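Local coordinates for ABC transporter, periplasmic substrate-binding protein (PDB 2HPG) that probably captures a solute in the periplasm and delivers it to a tripartite ATP-independent periplasmic (TRAP) transporter, as other DctP-family binding proteins do, at residues 151-156 with 292-297; 219-224 with 284-289; 57-62 with 230-235; 13-18 with 68-73. All coordinates share one frame; numbering follows the deposited sequence. Where two conformers were deposited one is given.

Interaction 1 (151-156 with 292-297); sequences RKPEDL and EAFMEK
P153 lies over the ring of F294: its CD stands 3.7 Å above the ring plane, over the centre and 13° off the normal from the centroid, a CH-pi contact. This is the tight half of the contact. A293 on helix 291-305 adds CB at 3.8 Å from P153 CD, and the end of the ring reaches the backbone of the loop, F294 CZ lying 3.3 Å from P153 N. At the ring edge L156 CD1 sits in plane, 3.9 Å from F294 CE1. L176 and Y91 also touch this ring. Toward solvent the contact thins to K297, which, with CG anti to its carbonyl carbon (chi1 -71°), lays CG 3.8 Å from P153 CG. K152 NZ, on the exposed side, makes a weak salt bridge with E154. Within the loop D155 OD2 accepts from R151 N (2.9 Å) on its anti lone pair and from K152 N above the carboxylate plane, two bonds that brace the turn presenting P153. An alanine at F294 would probably leave P153 CD and L156 CD1 facing a gap. No hydrogen bond joins the two segments; the contact between them is apolar, while D155 ties the loop's own backbone.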
loop_
_atom_site.group_PDB
_atom_site.type_symbol
_atom_site.label_atom_id
_atom_site.label_comp_id
_atom_site.label_asym_id
_atom_site.label_seq_id
_atom_site.Cartn_x
_atom_site.Cartn_y
_atom_site.Cartn_z
ATOM N N ARG A 151 23.845 0.287 -1.281
ATOM C CA ARG A 151 24.059 -0.662 -2.377
ATOM C C ARG A 151 23.999 -2.125 -1.956
ATOM O O ARG A 151 23.796 -2.994 -2.799
ATOM C CB ARG A 151 25.422 -0.424 -3.014
ATOM C CG ARG A 151 25.609 0.975 -3.570
ATOM C CD ARG A 151 26.885 1.084 -4.359
ATOM N NE ARG A 151 27.007 2.400 -4.980
ATOM C CZ ARG A 151 27.479 3.487 -4.380
ATOM N NH1 ARG A 151 27.894 3.454 -3.126
ATOM N NH2 ARG A 151 27.542 4.623 -5.056
ATOM N N LYS A 152 24.208 -2.376 -0.669
ATOM C CA LYS A 152 24.168 -3.716 -0.068
ATOM C C LYS A 152 23.615 -3.596 1.367
ATOM O O LYS A 152 23.655 -2.523 1.954
ATOM C CB LYS A 152 25.580 -4.307 -0.009
ATOM C CG LYS A 152 26.544 -3.442 0.788
ATOM C CD LYS A 152 27.972 -3.941 0.725
ATOM C CE LYS A 152 28.942 -2.875 1.213
ATOM N NZ LYS A 152 29.977 -3.538 2.057
ATOM N N PRO A 153 23.082 -4.695 1.931
ATOM C CA PRO A 153 22.531 -4.669 3.286
ATOM C C PRO A 153 23.423 -4.029 4.345
ATOM O O PRO A 153 22.938 -3.305 5.196
ATOM C CB PRO A 153 22.302 -6.157 3.586
ATOM C CG PRO A 153 22.000 -6.742 2.280
ATOM C CD PRO A 153 22.887 -6.012 1.294
ATOM N N GLU A 154 24.729 -4.284 4.284
ATOM C CA GLU A 154 25.660 -3.796 5.305
ATOM C C GLU A 154 25.646 -2.273 5.434
ATOM O O GLU A 154 25.978 -1.734 6.502
ATOM C CB GLU A 154 27.079 -4.287 4.986
ATOM C CG GLU A 154 28.127 -3.991 6.078
ATOM C CD GLU A 154 28.723 -2.570 6.006
ATOM O OE1 GLU A 154 28.869 -2.002 4.878
ATOM O OE2 GLU A 154 29.032 -2.017 7.098
ATOM N N ASP A 155 25.288 -1.588 4.342
ATOM C CA ASP A 155 25.249 -0.118 4.292
ATOM C C ASP A 155 24.159 0.478 5.179
ATOM O O ASP A 155 24.227 1.661 5.528
ATOM C CB ASP A 155 24.998 0.357 2.863
ATOM C CG ASP A 155 26.160 0.086 1.941
ATOM O OD1 ASP A 155 27.281 0.006 2.438
ATOM O OD2 ASP A 155 25.955 -0.052 0.720
ATOM N N LEU A 156 23.154 -0.336 5.525
ATOM C CA LEU A 156 22.085 0.076 6.440
ATOM C C LEU A 156 22.426 -0.084 7.924
ATOM O O LEU A 156 21.779 0.542 8.767
ATOM C CB LEU A 156 20.814 -0.697 6.137
ATOM C CG LEU A 156 20.140 -0.409 4.803
ATOM C CD1 LEU A 156 19.095 -1.487 4.523
ATOM C CD2 LEU A 156 19.536 1.029 4.776
ATOM N N GLU A 292 19.562 -9.124 -5.008
ATOM C CA GLU A 292 19.537 -10.510 -4.517
ATOM C C GLU A 292 19.987 -10.610 -3.053
ATOM O O GLU A 292 19.405 -11.360 -2.271
ATOM C CB GLU A 292 20.387 -11.414 -5.436
ATOM C CG GLU A 292 20.523 -12.895 -5.002
ATOM C CD GLU A 292 19.225 -13.708 -5.070
ATOM O OE1 GLU A 292 18.214 -13.227 -5.620
ATOM O OE2 GLU A 292 19.222 -14.856 -4.568
ATOM N N ALA A 293 21.002 -9.857 -2.660
ATOM C CA ALA A 293 21.440 -9.858 -1.269
ATOM C C ALA A 293 20.315 -9.359 -0.340
ATOM O O ALA A 293 20.151 -9.858 0.786
ATOM C CB ALA A 293 22.676 -8.998 -1.097
ATOM N N PHE A 294 19.546 -8.381 -0.819
ATOM C CA PHE A 294 18.434 -7.812 -0.039
ATOM C C PHE A 294 17.271 -8.802 0.019
ATOM O O PHE A 294 16.683 -9.012 1.079
ATOM C CB PHE A 294 17.984 -6.469 -0.623
ATOM C CG PHE A 294 18.875 -5.323 -0.255
ATOM C CD1 PHE A 294 18.795 -4.742 0.989
ATOM C CD2 PHE A 294 19.795 -4.816 -1.163
ATOM C CE1 PHE A 294 19.624 -3.685 1.337
ATOM C CE2 PHE A 294 20.614 -3.746 -0.830
ATOM C CZ PHE A 294 20.531 -3.182 0.422
HETATM N N MSE A 295 16.961 -9.415 -1.114
HETATM C CA MSE A 295 15.923 -10.431 -1.160
HETATM C C MSE A 295 16.231 -11.567 -0.196
HETATM O O MSE A 295 15.331 -12.077 0.475
HETATM C CB MSE A 295 15.749 -10.949 -2.576
HETATM C CG MSE A 295 15.124 -9.923 -3.484
HETATM SE SE MSE A 295 15.009 -10.373 -5.343
HETATM C CE MSE A 295 14.974 -8.560 -6.076
ATOM N N GLU A 296 17.507 -11.946 -0.107
ATOM C CA GLU A 296 17.930 -13.023 0.784
ATOM C C GLU A 296 17.785 -12.605 2.258
ATOM O O GLU A 296 17.330 -13.385 3.081
ATOM C CB GLU A 296 19.363 -13.495 0.426
ATOM C CG GLU A 296 19.421 -14.240 -0.929
ATOM C CD GLU A 296 20.845 -14.549 -1.434
ATOM O OE1 GLU A 296 21.827 -14.251 -0.713
ATOM O OE2 GLU A 296 20.990 -15.089 -2.571
ATOM N N LYS A 297 18.146 -11.370 2.586
ATOM C CA LYS A 297 17.924 -10.848 3.929
ATOM C C LYS A 297 16.430 -10.755 4.264
ATOM O O LYS A 297 16.046 -11.016 5.390
ATOM C CB LYS A 297 18.555 -9.464 4.095
ATOM C CG LYS A 297 20.052 -9.446 4.141
ATOM C CD LYS A 297 20.576 -9.977 5.449
ATOM C CE LYS A 297 22.079 -9.791 5.534
ATOM N NZ LYS A 297 22.731 -10.801 6.429
#

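Interaction 2 (219-224 with 284-289)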
loop_
_atom_site.group_PDB
_atom_site.type_symbol
_atom_site.label_atom_id
_atom_site.label_comp_id
_atom_site.label_asym_id
_atom_site.label_seq_id
_atom_site.Cartn_x
_atom_site.Cartn_y
_atom_site.Cartn_z
HETATM N N MSE A 219 18.590 8.696 -3.195
HETATM C CA MSE A 219 17.541 7.720 -3.421
HETATM C C MSE A 219 18.205 6.456 -3.938
HETATM O O MSE A 219 18.755 6.461 -5.037
HETATM C CB MSE A 219 16.547 8.246 -4.449
HETATM C CG MSE A 219 15.214 7.553 -4.370
HETATM SE SE MSE A 219 14.001 8.520 -3.211
HETATM C CE MSE A 219 12.368 7.566 -3.678
ATOM N N SER A 220 18.199 5.387 -3.137
ATOM C CA SER A 220 18.804 4.128 -3.546
ATOM C C SER A 220 17.704 3.132 -3.885
ATOM O O SER A 220 16.864 2.800 -3.031
ATOM C CB SER A 220 19.690 3.560 -2.441
ATOM O OG SER A 220 20.534 4.541 -1.868
ATOM N N GLU A 221 17.706 2.667 -5.137
ATOM C CA GLU A 221 16.576 1.970 -5.716
ATOM C C GLU A 221 16.543 0.476 -5.412
ATOM O O GLU A 221 16.599 -0.375 -6.316
ATOM C CB GLU A 221 16.508 2.223 -7.216
ATOM C CG GLU A 221 16.132 3.661 -7.577
ATOM C CD GLU A 221 15.828 3.805 -9.032
ATOM O OE1 GLU A 221 16.278 2.943 -9.801
ATOM O OE2 GLU A 221 15.171 4.781 -9.428
ATOM N N THR A 222 16.399 0.177 -4.126
ATOM C CA THR A 222 16.272 -1.184 -3.648
ATOM C C THR A 222 14.917 -1.768 -4.019
ATOM O O THR A 222 14.796 -2.984 -4.104
ATOM C CB THR A 222 16.419 -1.268 -2.149
ATOM O OG1 THR A 222 15.637 -0.238 -1.546
ATOM C CG2 THR A 222 17.885 -1.111 -1.728
ATOM N N GLY A 223 13.909 -0.914 -4.216
ATOM C CA GLY A 223 12.567 -1.353 -4.623
ATOM C C GLY A 223 12.026 -2.452 -3.700
ATOM O O GLY A 223 11.373 -3.403 -4.143
ATOM N N HIS A 224 12.305 -2.302 -2.414
ATOM C CA HIS A 224 12.057 -3.340 -1.405
ATOM C C HIS A 224 10.576 -3.530 -0.986
ATOM O O HIS A 224 10.238 -4.586 -0.436
ATOM C CB HIS A 224 12.919 -3.064 -0.169
ATOM C CG HIS A 224 12.697 -1.703 0.410
ATOM N ND1 HIS A 224 13.467 -0.614 0.069
ATOM C CD2 HIS A 224 11.747 -1.239 1.252
ATOM C CE1 HIS A 224 13.008 0.458 0.686
ATOM N NE2 HIS A 224 11.969 0.110 1.420
ATOM N N ILE A 284 20.923 6.153 -6.757
ATOM C CA ILE A 284 21.691 4.930 -6.910
ATOM C C ILE A 284 20.785 3.940 -7.634
ATOM O O ILE A 284 19.839 3.439 -7.042
ATOM C CB ILE A 284 22.111 4.345 -5.559
ATOM C CG1 ILE A 284 22.816 5.414 -4.712
ATOM C CG2 ILE A 284 23.015 3.155 -5.772
ATOM C CD1 ILE A 284 24.048 6.004 -5.362
ATOM N N PRO A 285 21.030 3.699 -8.937
ATOM C CA PRO A 285 20.084 2.925 -9.733
ATOM C C PRO A 285 20.044 1.474 -9.297
ATOM O O PRO A 285 20.972 1.003 -8.641
ATOM C CB PRO A 285 20.629 3.020 -11.171
ATOM C CG PRO A 285 21.821 3.868 -11.124
ATOM C CD PRO A 285 22.203 4.128 -9.719
ATOM N N ALA A 286 18.972 0.783 -9.663
ATOM C CA ALA A 286 18.764 -0.603 -9.237
ATOM C C ALA A 286 19.935 -1.482 -9.674
ATOM O O ALA A 286 20.473 -2.271 -8.886
ATOM C CB ALA A 286 17.423 -1.144 -9.794
ATOM N N SER A 287 20.370 -1.302 -10.918
ATOM C CA SER A 287 21.484 -2.067 -11.483
ATOM C C SER A 287 22.791 -1.955 -10.709
ATOM O O SER A 287 23.665 -2.805 -10.862
ATOM C CB SER A 287 21.716 -1.639 -12.927
ATOM O OG SER A 287 22.165 -0.297 -12.982
ATOM N N GLU A 288 22.940 -0.927 -9.876
ATOM C CA GLU A 288 24.105 -0.798 -9.015
ATOM C C GLU A 288 23.921 -1.433 -7.638
ATOM O O GLU A 288 24.812 -1.354 -6.783
ATOM C CB GLU A 288 24.415 0.668 -8.780
ATOM C CG GLU A 288 24.952 1.398 -9.979
ATOM C CD GLU A 288 25.542 2.753 -9.596
ATOM O OE1 GLU A 288 25.963 2.935 -8.421
ATOM O OE2 GLU A 288 25.582 3.639 -10.480
ATOM N N ILE A 289 22.756 -2.016 -7.396
ATOM C CA ILE A 289 22.425 -2.493 -6.063
ATOM C C ILE A 289 22.358 -4.002 -6.082
ATOM O O ILE A 289 21.857 -4.601 -7.029
ATOM C CB ILE A 289 21.096 -1.871 -5.564
ATOM C CG1 ILE A 289 21.282 -0.347 -5.406
ATOM C CG2 ILE A 289 20.666 -2.506 -4.253
ATOM C CD1 ILE A 289 20.007 0.449 -5.192
HETATM O O HOH W 1 16.819 1.999 -12.139
#
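M219 opens the contact through its backbone: its O accepts from I284 N at 2.8 Å. S220 pairs with I284 in a parallel bridge. Its OG lies 3.7 Å from I284 CG1, but the hydroxyl's polar partner is the backbone N of I150. At E221 the N-H gives a nearly straight bond to I284 O (3.0 Å, 165°), and CD1 of I289 packs against the same nitrogen at 3.2 Å. In the E221 side chain CG lies anti to the carbonyl carbon (chi1 -69°); the chain runs on extended, and OE1 receives a weak bond from A286 N at 3.5 Å. A water donates to E221 OE1 at 2.6 Å and weakly accepts from A286 N. The other oxygen, OE2, is held by a salt bridge to K273 and a hydrogen bond with Y204 OH. E221 also centres an inverse gamma turn, after which T222 sets CG2 4.0 Å from I289 CG2, beside F294. Both carboxylate oxygens of E221 thus have partners, and K273 would probably favour its ionised form; the chemistry implies parallel backbone pairing that gives way to a carboxylate and water at the 3-10 turn.

Interaction 3 (57-62 with 230-235)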
loop_
_atom_site.group_PDB
_atom_site.type_symbol
_atom_site.label_atom_id
_atom_site.label_comp_id
_atom_site.label_asym_id
_atom_site.label_seq_id
_atom_site.Cartn_x
_atom_site.Cartn_y
_atom_site.Cartn_z
ATOM N N ASP A 57 -10.182 4.340 15.284
ATOM C CA ASP A 57 -10.368 2.903 15.341
ATOM C C ASP A 57 -11.178 2.477 14.114
ATOM O O ASP A 57 -12.345 2.092 14.211
ATOM C CB ASP A 57 -11.052 2.512 16.655
ATOM C CG ASP A 57 -10.614 1.137 17.154
ATOM O OD1 ASP A 57 -10.354 0.230 16.314
ATOM O OD2 ASP A 57 -10.526 0.976 18.398
ATOM N N ILE A 58 -10.524 2.550 12.953
ATOM C CA ILE A 58 -11.197 2.370 11.659
ATOM C C ILE A 58 -11.840 0.983 11.503
ATOM O O ILE A 58 -12.909 0.857 10.917
ATOM C CB ILE A 58 -10.243 2.691 10.455
ATOM C CG1 ILE A 58 -9.120 1.651 10.311
ATOM C CG2 ILE A 58 -9.662 4.105 10.592
ATOM C CD1 ILE A 58 -8.192 1.900 9.125
ATOM N N ILE A 59 -11.198 -0.045 12.042
ATOM C CA ILE A 59 -11.719 -1.409 11.947
ATOM C C ILE A 59 -12.953 -1.591 12.818
ATOM O O ILE A 59 -13.887 -2.279 12.430
ATOM C CB ILE A 59 -10.639 -2.467 12.341
ATOM C CG1 ILE A 59 -9.437 -2.385 11.392
ATOM C CG2 ILE A 59 -11.226 -3.890 12.357
ATOM C CD1 ILE A 59 -9.798 -2.489 9.921
ATOM N N GLU A 60 -12.959 -0.968 13.991
ATOM C CA GLU A 60 -14.085 -1.101 14.911
ATOM C C GLU A 60 -15.379 -0.530 14.298
ATOM O O GLU A 60 -16.461 -1.044 14.550
ATOM C CB GLU A 60 -13.755 -0.463 16.273
ATOM C CG GLU A 60 -14.652 -0.918 17.456
ATOM C CD GLU A 60 -14.585 -2.433 17.771
ATOM O OE1 GLU A 60 -15.364 -3.215 17.165
ATOM O OE2 GLU A 60 -13.780 -2.840 18.649
ATOM N N GLN A 61 -15.250 0.502 13.466
ATOM C CA GLN A 61 -16.381 1.064 12.726
ATOM C C GLN A 61 -16.911 0.084 11.683
ATOM O O GLN A 61 -18.117 -0.131 11.579
ATOM C CB GLN A 61 -15.962 2.360 12.035
ATOM C CG GLN A 61 -15.562 3.444 13.003
ATOM C CD GLN A 61 -14.964 4.660 12.342
ATOM O OE1 GLN A 61 -13.825 5.027 12.628
ATOM N NE2 GLN A 61 -15.728 5.308 11.468
ATOM N N ILE A 62 -15.990 -0.498 10.915
ATOM C CA ILE A 62 -16.297 -1.576 9.956
ATOM C C ILE A 62 -17.025 -2.754 10.643
ATOM O O ILE A 62 -18.017 -3.254 10.129
ATOM C CB ILE A 62 -14.991 -2.103 9.260
ATOM C CG1 ILE A 62 -14.305 -0.991 8.440
ATOM C CG2 ILE A 62 -15.278 -3.327 8.400
ATOM C CD1 ILE A 62 -15.007 -0.620 7.177
ATOM N N PHE A 230 -5.456 -2.076 0.316
ATOM C CA PHE A 230 -6.700 -2.833 0.372
ATOM C C PHE A 230 -7.843 -1.888 0.666
ATOM O O PHE A 230 -7.745 -1.056 1.548
ATOM C CB PHE A 230 -6.612 -3.890 1.460
ATOM C CG PHE A 230 -5.888 -5.111 1.038
ATOM C CD1 PHE A 230 -6.554 -6.317 0.940
ATOM C CD2 PHE A 230 -4.544 -5.056 0.692
ATOM C CE1 PHE A 230 -5.885 -7.445 0.535
ATOM C CE2 PHE A 230 -3.880 -6.185 0.278
ATOM C CZ PHE A 230 -4.560 -7.383 0.211
ATOM N N GLU A 231 -8.923 -2.013 -0.093
ATOM C CA GLU A 231 -10.043 -1.090 -0.006
ATOM C C GLU A 231 -11.186 -1.845 0.649
ATOM O O GLU A 231 -11.693 -2.810 0.086
ATOM C CB GLU A 231 -10.414 -0.589 -1.405
ATOM C CG GLU A 231 -9.226 -0.068 -2.216
ATOM C CD GLU A 231 -8.470 1.047 -1.516
ATOM O OE1 GLU A 231 -9.154 1.857 -0.878
ATOM O OE2 GLU A 231 -7.204 1.107 -1.603
ATOM N N ILE A 232 -11.538 -1.443 1.870
ATOM C CA ILE A 232 -12.482 -2.203 2.683
ATOM C C ILE A 232 -13.755 -1.422 2.990
ATOM O O ILE A 232 -13.738 -0.191 3.021
ATOM C CB ILE A 232 -11.830 -2.719 4.003
ATOM C CG1 ILE A 232 -11.441 -1.561 4.936
ATOM C CG2 ILE A 232 -10.606 -3.575 3.684
ATOM C CD1 ILE A 232 -10.965 -2.005 6.310
ATOM N N VAL A 233 -14.854 -2.161 3.158
ATOM C CA VAL A 233 -16.121 -1.644 3.689
ATOM C C VAL A 233 -16.700 -2.641 4.700
ATOM O O VAL A 233 -16.212 -3.762 4.821
ATOM C CB VAL A 233 -17.198 -1.367 2.596
ATOM C CG1 VAL A 233 -16.793 -0.211 1.684
ATOM C CG2 VAL A 233 -17.535 -2.634 1.774
ATOM N N SER A 234 -17.722 -2.211 5.442
ATOM C CA SER A 234 -18.467 -3.100 6.331
ATOM C C SER A 234 -19.138 -4.203 5.536
ATOM O O SER A 234 -19.864 -3.921 4.580
ATOM C CB SER A 234 -19.555 -2.330 7.089
ATOM O OG SER A 234 -20.376 -3.230 7.804
ATOM N N ALA A 235 -18.911 -5.454 5.939
ATOM C CA ALA A 235 -19.579 -6.594 5.294
ATOM C C ALA A 235 -21.097 -6.497 5.466
ATOM O O ALA A 235 -21.848 -6.762 4.516
ATOM C CB ALA A 235 -19.056 -7.906 5.855
HETATM O O HOH W 2 -19.746 -5.539 8.975
#
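I59 and I62 of helix 58-64 meet I232 of strand 218-234 in an apolar cluster. I59 CD1 touches I232 CD1 at 3.8 Å, the two side chains crossing at about a right angle, and I62 CG1 lies 4.1 Å from the same methyl. I232 CG1 stands between the backbone N and the carbonyl carbon (chi1 66°), and the extended CD1 beyond it is the atom shared by both helix residues. A second kind of packing sets side chain against backbone: I62 CD1 rests 3.6 Å from V233 C, while I62 CG2 lies 3.7 Å from V233 O. The polar part gathers at the strand end. A water donates to I62 O at 3.1 Å and is 2.7 Å from S234 OG, bridging the two segments. S234 OG, anti to its backbone N, also caps W237 N, so one hydroxyl serves both the water bridge and the start of helix 235-240. W70 and I130, from strands on either side of strand 218-234, also touch I62. The axes of helix 58-62 and strand 230-234 approach to 8.2 Å, their directions 45° apart. Such a helix laid on a beta sheet, with isoleucines filling the interface, belongs to the alpha/beta architecture of periplasmic binding proteins.

Interaction 4 (13-18 with 68-73)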
loop_
_atom_site.group_PDB
_atom_site.type_symbol
_atom_site.label_atom_id
_atom_site.label_comp_id
_atom_site.label_asym_id
_atom_site.label_seq_id
_atom_site.Cartn_x
_atom_site.Cartn_y
_atom_site.Cartn_z
ATOM N N PHE A 13 -16.073 7.184 2.481
ATOM C CA PHE A 13 -14.861 6.417 2.267
ATOM C C PHE A 13 -13.647 7.259 2.572
ATOM O O PHE A 13 -13.431 8.256 1.903
ATOM C CB PHE A 13 -14.803 5.942 0.826
ATOM C CG PHE A 13 -13.885 4.775 0.625
ATOM C CD1 PHE A 13 -14.360 3.485 0.737
ATOM C CD2 PHE A 13 -12.549 4.971 0.341
ATOM C CE1 PHE A 13 -13.520 2.400 0.570
ATOM C CE2 PHE A 13 -11.707 3.892 0.180
ATOM C CZ PHE A 13 -12.198 2.604 0.291
ATOM N N GLY A 14 -12.840 6.841 3.550
ATOM C CA GLY A 14 -11.755 7.680 4.033
ATOM C C GLY A 14 -10.332 7.182 3.853
ATOM O O GLY A 14 -10.078 6.080 3.367
ATOM N N HIS A 15 -9.397 8.018 4.287
ATOM C CA HIS A 15 -7.981 7.710 4.210
ATOM C C HIS A 15 -7.458 7.593 2.783
ATOM O O HIS A 15 -6.541 6.828 2.522
ATOM C CB HIS A 15 -7.648 6.431 5.011
ATOM C CG HIS A 15 -7.612 6.646 6.492
ATOM N ND1 HIS A 15 -7.167 5.682 7.375
ATOM C CD2 HIS A 15 -7.966 7.714 7.248
ATOM C CE1 HIS A 15 -7.260 6.147 8.611
ATOM N NE2 HIS A 15 -7.744 7.377 8.561
ATOM N N VAL A 16 -7.996 8.385 1.860
ATOM C CA VAL A 16 -7.556 8.296 0.475
ATOM C C VAL A 16 -6.340 9.193 0.175
ATOM O O VAL A 16 -6.125 9.582 -0.977
ATOM C CB VAL A 16 -8.702 8.586 -0.511
ATOM C CG1 VAL A 16 -9.917 7.755 -0.159
ATOM C CG2 VAL A 16 -9.037 10.084 -0.563
ATOM N N LEU A 17 -5.530 9.462 1.200
ATOM C CA LEU A 17 -4.272 10.191 1.065
ATOM C C LEU A 17 -4.526 11.683 0.811
ATOM O O LEU A 17 -5.575 12.187 1.231
ATOM C CB LEU A 17 -3.324 9.514 0.051
ATOM C CG LEU A 17 -3.130 8.001 0.258
ATOM C CD1 LEU A 17 -2.046 7.455 -0.635
ATOM C CD2 LEU A 17 -2.822 7.670 1.715
ATOM N N ALA A 18 -3.565 12.397 0.214
ATOM C CA ALA A 18 -3.599 13.861 0.200
ATOM C C ALA A 18 -4.591 14.366 -0.822
ATOM O O ALA A 18 -4.760 13.731 -1.866
ATOM C CB ALA A 18 -2.201 14.451 -0.082
ATOM N N VAL A 68 -19.211 2.989 6.121
ATOM C CA VAL A 68 -17.895 3.581 5.992
ATOM C C VAL A 68 -16.921 2.605 5.315
ATOM O O VAL A 68 -17.080 1.385 5.397
ATOM C CB VAL A 68 -17.362 4.030 7.376
ATOM C CG1 VAL A 68 -16.950 2.832 8.203
ATOM C CG2 VAL A 68 -16.193 4.983 7.205
ATOM N N GLY A 69 -15.928 3.165 4.625
ATOM C CA GLY A 69 -14.859 2.385 4.041
ATOM C C GLY A 69 -13.521 3.034 4.265
ATOM O O GLY A 69 -13.450 4.217 4.623
ATOM N N TRP A 70 -12.455 2.260 4.073
ATOM C CA TRP A 70 -11.107 2.786 4.222
ATOM C C TRP A 70 -10.153 2.208 3.191
ATOM O O TRP A 70 -10.231 1.023 2.818
ATOM C CB TRP A 70 -10.539 2.499 5.620
ATOM C CG TRP A 70 -11.428 2.909 6.720
ATOM C CD1 TRP A 70 -12.280 2.110 7.434
ATOM C CD2 TRP A 70 -11.574 4.231 7.251
ATOM N NE1 TRP A 70 -12.959 2.860 8.367
ATOM C CE2 TRP A 70 -12.543 4.165 8.275
ATOM C CE3 TRP A 70 -10.995 5.463 6.947
ATOM C CZ2 TRP A 70 -12.926 5.289 9.014
ATOM C CZ3 TRP A 70 -11.381 6.586 7.680
ATOM C CH2 TRP A 70 -12.338 6.490 8.697
ATOM N N ASN A 71 -9.248 3.076 2.752
ATOM C CA ASN A 71 -8.051 2.709 2.028
ATOM C C ASN A 71 -7.037 2.288 3.070
ATOM O O ASN A 71 -6.479 3.139 3.754
ATOM C CB ASN A 71 -7.554 3.932 1.247
ATOM C CG ASN A 71 -6.178 3.733 0.611
ATOM O OD1 ASN A 71 -5.991 2.840 -0.202
ATOM N ND2 ASN A 71 -5.233 4.622 0.933
ATOM N N THR A 72 -6.815 0.988 3.226
ATOM C CA THR A 72 -5.864 0.506 4.238
ATOM C C THR A 72 -4.826 -0.412 3.563
ATOM O O THR A 72 -4.564 -0.262 2.376
ATOM C CB THR A 72 -6.622 -0.175 5.393
ATOM O OG1 THR A 72 -5.711 -0.530 6.439
ATOM C CG2 THR A 72 -7.363 -1.394 4.910
ATOM N N ASP A 73 -4.215 -1.341 4.306
ATOM C CA ASP A 73 -3.274 -2.289 3.702
ATOM C C ASP A 73 -3.228 -3.621 4.458
ATOM O O ASP A 73 -3.883 -3.765 5.493
ATOM C CB ASP A 73 -1.897 -1.657 3.603
ATOM C CG ASP A 73 -1.328 -1.282 4.947
ATOM O OD1 ASP A 73 -1.598 -1.971 5.957
ATOM O OD2 ASP A 73 -0.577 -0.298 4.979
#
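G14 and the strand 68-73 are joined by two nearly linear backbone bonds: G14 N donates to G69 O at 2.9 Å, and N71 N donates to G14 O at 3.2 Å. Each carbonyl takes a CA-H...O contact as well, G69 O from F13 CA and G14 O from W70 CA. Next outward is an aromatic pair: the six-membered ring of W70 presents its edge to the face of H15 in an edge-to-face contact, centroids 4.6 Å apart and planes at 56°, with W70 CE3 3.6 Å from H15 CG. H15 NE2 is hydrogen-bonded to E56 OE2, which helps fix the ring that W70 meets. The bare G14 matters here, since a CB on it would clash with W70 CZ3. Likewise a CB on G69 would run into the F13 ring. That ring, with CG anti to the backbone N (chi1 -160°), lies over the backbone of its partner strand: G69 C and W70 N each sit 3.6 Å above its plane, offset toward the rim, and F13 CD1 is 3.5 Å from G69 CA. W30 and F27 of helix 22-37 meet the same ring. An alanine at F13 would probably open a gap over the G69-W70 peptide and leave W30 and F27 without their aromatic partner. Strand 9-14 pairs in parallel with both 42-47 and 68-73, with helices 22-37 and 58-64 in the connections, forming the alpha/beta core typical of a periplasmic binding protein lobe.

The contacts form two touching pairs on opposite sides of the chain's centre. Interactions 1 and 2, with centres 11 Å apart, meet where F294 CE2 lies 3.6 Å from I289 CG2, and interaction 2 is nested along the chain inside the loop that interaction 1 closes. Interactions 3 and 4, centres 9 Å apart, are stitched by probable sheet hydrogen bonds, F230 O to T72 N at 2.8 Å and I232 N to W70 O at 2.9 Å. The nearest atoms of interactions 2 and 4 are about 13 Å apart. Strand 218-234 carries both interactions 2 and 3, whose centres stand 35 Å apart, and so runs from one pair to the other.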